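Long-range contact in photoreceptor-histidine kinase BphP (Stigmatella aurantiaca DW4/3-1, PDB 6BAF), which probably senses red and far-red light through a bound biliverdin-type tetrapyrrole and relays the signal as a histidine kinase: residues His9-Ile14 with Val236-Ser241. Sequence-based numbering, arbitrary orientation.
Sequences HIPGAI and VLRSVS. With BLR (3-[5-[(Z)-(4-ethenyl-3-methyl-5-oxidanylidene-pyrrol-2-ylidene)methyl]-2-[[5-[(Z)-(3-ethenyl-4-methyl-5-oxidanylidene-pyrrol-2-ylidene)methyl]-3-(3-hydroxy-3-oxopropyl)-4-methyl-1H-pyrrol-2-yl]methyl]-4-methyl-1H-pyrrol-3-yl]propanoic acid), chain B.
The R238 guanidinium, whose aliphatic stem packs on P11, receives at its edge the BLR propionate that ends in CGD, O1D and O2D, with CGD in the guanidinium plane. Two nearly straight hydrogen bonds join them: R238 NH1 donates to BLR O1D and R238 NH2 to BLR O2D, both at 2.8 Å. The H9 ring carries I10 CG1 over the centre of one face, while H9 CA touches R238 CD at 4.2 Å. R238 NH2 also reaches the carbonyl O of I8, just before 9-14. The stem leaves with CG anti to the backbone N (chi1 178°) and bends at chi3 (60°), which carries the head round to the carboxylate. The P11 ring crosses this stem at about a right angle, P11 CG lying 3.9 Å from R238 CG and 3.4 Å from S239 O. Farther along, S239 N donates to A13 O at 3.1 Å; the S239 hydroxyl turns to Y215 OH. I14 and L237 run alongside each other in the same direction, I14 CB only 3.2 Å from L237 O, and I14 and R238 form an isolated beta bridge. Past the arginine, S241 N donates to BLR O2D at 2.9 Å, giving that oxygen a second protein donor beside NH2. The contact thus ties strand 13-14 and the chain leading into it, in the PAS region, to the GAF-domain loop before helix 242-251, close to the knot characteristic of phytochromes. Three N-H donors grip one propionate, and the arginine's positive charge would be expected to favour its ionised form; R238 links it physically to the chain just before 9-14.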
loop_
_atom_site.group_PDB
_atom_site.type_symbol
_atom_site.label_atom_id
_atom_site.label_comp_id
_atom_site.label_asym_id
_atom_site.label_seq_id
_atom_site.Cartn_x
_atom_site.Cartn_y
_atom_site.Cartn_z
ATOM N N HIS A 9 -25.008 -17.839 -0.409
ATOM C CA HIS A 9 -24.896 -16.578 0.325
ATOM C C HIS A 9 -25.699 -16.561 1.627
ATOM O O HIS A 9 -25.599 -15.597 2.392
ATOM C CB HIS A 9 -25.334 -15.403 -0.554
ATOM C CG HIS A 9 -26.761 -15.519 -1.018
ATOM N ND1 HIS A 9 -27.213 -16.596 -1.758
ATOM C CD2 HIS A 9 -27.845 -14.725 -0.803
ATOM C CE1 HIS A 9 -28.513 -16.462 -1.982
ATOM N NE2 HIS A 9 -28.921 -15.336 -1.419
ATOM N N ILE A 10 -26.461 -17.603 1.931
ATOM C CA ILE A 10 -27.217 -17.608 3.187
ATOM C C ILE A 10 -27.017 -18.948 3.888
ATOM O O ILE A 10 -28.003 -19.643 4.167
ATOM C CB ILE A 10 -28.717 -17.353 2.945
ATOM C CG1 ILE A 10 -29.205 -18.214 1.763
ATOM C CG2 ILE A 10 -28.988 -15.874 2.656
ATOM C CD1 ILE A 10 -30.775 -18.212 1.551
ATOM N N PRO A 11 -25.786 -19.359 4.196
ATOM C CA PRO A 11 -25.621 -20.632 4.916
ATOM C C PRO A 11 -26.124 -20.609 6.349
ATOM O O PRO A 11 -26.301 -21.679 6.937
ATOM C CB PRO A 11 -24.095 -20.861 4.877
ATOM C CG PRO A 11 -23.522 -19.422 4.861
ATOM C CD PRO A 11 -24.470 -18.743 3.861
ATOM N N GLY A 12 -26.330 -19.457 6.968
ATOM C CA GLY A 12 -26.728 -19.498 8.363
ATOM C C GLY A 12 -25.600 -19.727 9.329
ATOM O O GLY A 12 -25.848 -19.785 10.560
ATOM N N ALA A 13 -24.360 -19.816 8.827
ATOM C CA ALA A 13 -23.223 -20.162 9.668
ATOM C C ALA A 13 -21.957 -19.526 9.112
ATOM O O ALA A 13 -21.891 -19.135 7.941
ATOM C CB ALA A 13 -23.054 -21.681 9.763
ATOM N N ILE A 14 -20.936 -19.463 9.965
ATOM C CA ILE A 14 -19.646 -18.914 9.607
ATOM C C ILE A 14 -18.534 -19.922 9.909
ATOM O O ILE A 14 -18.711 -20.906 10.635
ATOM C CB ILE A 14 -19.355 -17.600 10.349
ATOM C CG1 ILE A 14 -19.329 -17.877 11.836
ATOM C CG2 ILE A 14 -20.320 -16.521 9.966
ATOM C CD1 ILE A 14 -18.513 -16.876 12.563
ATOM N N VAL A 236 -16.486 -12.116 5.230
ATOM C CA VAL A 236 -15.283 -12.913 4.986
ATOM C C VAL A 236 -15.354 -14.235 5.742
ATOM O O VAL A 236 -14.680 -15.204 5.368
ATOM C CB VAL A 236 -14.012 -12.121 5.379
ATOM C CG1 VAL A 236 -14.098 -10.685 4.864
ATOM C CG2 VAL A 236 -13.863 -12.043 6.870
ATOM N N LEU A 237 -16.173 -14.316 6.787
ATOM C CA LEU A 237 -16.268 -15.547 7.553
ATOM C C LEU A 237 -17.354 -16.487 7.055
ATOM O O LEU A 237 -17.584 -17.521 7.697
ATOM C CB LEU A 237 -16.526 -15.217 9.017
ATOM C CG LEU A 237 -15.381 -14.485 9.707
ATOM C CD1 LEU A 237 -15.812 -14.042 11.091
ATOM C CD2 LEU A 237 -14.110 -15.355 9.743
ATOM N N ARG A 238 -18.054 -16.126 5.987
ATOM C CA ARG A 238 -19.173 -16.919 5.456
ATOM C C ARG A 238 -18.782 -18.388 5.304
ATOM O O ARG A 238 -17.779 -18.713 4.664
ATOM C CB ARG A 238 -19.607 -16.360 4.092
ATOM C CG ARG A 238 -20.751 -17.141 3.403
ATOM C CD ARG A 238 -21.088 -16.596 2.004
ATOM N NE ARG A 238 -19.926 -16.663 1.116
ATOM C CZ ARG A 238 -19.625 -17.725 0.378
ATOM N NH1 ARG A 238 -18.531 -17.709 -0.368
ATOM N NH2 ARG A 238 -20.419 -18.808 0.383
ATOM N N SER A 239 -19.586 -19.282 5.883
ATOM C CA SER A 239 -19.336 -20.704 5.713
ATOM C C SER A 239 -19.553 -21.091 4.266
ATOM O O SER A 239 -20.568 -20.726 3.659
ATOM C CB SER A 239 -20.261 -21.515 6.628
ATOM O OG SER A 239 -19.883 -22.880 6.580
ATOM N N VAL A 240 -18.618 -21.844 3.683
ATOM C CA VAL A 240 -18.741 -22.003 2.235
ATOM C C VAL A 240 -19.518 -23.273 1.911
ATOM O O VAL A 240 -19.744 -24.125 2.777
ATOM C CB VAL A 240 -17.375 -22.004 1.519
ATOM C CG1 VAL A 240 -16.592 -20.698 1.833
ATOM C CG2 VAL A 240 -16.611 -23.259 1.862
ATOM N N SER A 241 -19.915 -23.404 0.660
ATOM C CA SER A 241 -20.805 -24.489 0.294
ATOM C C SER A 241 -20.203 -25.850 0.659
ATOM O O SER A 241 -19.028 -26.115 0.342
ATOM C CB SER A 241 -21.114 -24.401 -1.185
ATOM O OG SER A 241 -21.393 -25.680 -1.713
HETATM C CHA BLR B . -16.164 -22.666 -5.491
HETATM N NA BLR B . -14.551 -24.006 -6.912
HETATM C C1A BLR B . -14.833 -22.949 -6.137
HETATM C C2A BLR B . -13.711 -22.124 -6.010
HETATM C C3A BLR B . -12.724 -22.673 -6.746
HETATM C C4A BLR B . -13.253 -23.853 -7.290
HETATM C CMA BLR B . -11.299 -22.066 -6.919
HETATM C CAA BLR B . -13.666 -20.829 -5.196
HETATM C CBA BLR B . -13.433 -21.076 -3.683
HETATM C CGA BLR B . -11.962 -21.399 -3.376
HETATM O O1A BLR B . -11.102 -20.525 -3.689
HETATM O O2A BLR B . -11.588 -22.507 -2.831
HETATM C CHB BLR B . -12.623 -24.873 -8.213
HETATM N NB BLR B . -10.316 -25.055 -7.218
HETATM C C1B BLR B . -11.355 -25.153 -8.313
HETATM C C2B BLR B . -10.655 -25.671 -9.513
HETATM C C3B BLR B . -9.290 -25.877 -9.249
HETATM C C4B BLR B . -8.995 -25.512 -7.836
HETATM C CMB BLR B . -11.291 -25.936 -10.883
HETATM O OB BLR B . -7.967 -25.569 -7.259
HETATM C CAB BLR B . -8.306 -26.375 -10.321
HETATM C CBB BLR B . -7.013 -26.429 -10.103
HETATM N NC BLR B . -17.775 -27.586 -7.405
HETATM C C1C BLR B . -17.727 -28.876 -8.205
HETATM C C2C BLR B . -19.150 -29.309 -8.351
HETATM C C3C BLR B . -20.043 -28.394 -7.735
HETATM C C4C BLR B . -19.238 -27.293 -7.117
HETATM C CMC BLR B . -19.536 -30.565 -9.102
HETATM O OC BLR B . -16.769 -29.437 -8.613
HETATM C CAC BLR B . -21.579 -28.518 -7.688
HETATM C CBC BLR B . -22.312 -28.689 -8.802
HETATM C CHD BLR B . -19.718 -26.283 -6.459
HETATM N ND BLR B . -17.512 -24.727 -6.292
HETATM C C1D BLR B . -18.917 -25.091 -5.998
HETATM C C2D BLR B . -19.537 -24.108 -5.126
HETATM C C3D BLR B . -18.535 -23.077 -4.876
HETATM C C4D BLR B . -17.257 -23.415 -5.601
HETATM C CMD BLR B . -20.981 -24.159 -4.612
HETATM C CAD BLR B . -18.724 -21.854 -4.004
HETATM C CBD BLR B . -18.133 -22.144 -2.634
HETATM C CGD BLR B . -18.541 -20.903 -1.863
HETATM O O1D BLR B . -18.095 -19.765 -2.235
HETATM O O2D BLR B . -19.388 -21.022 -0.926
#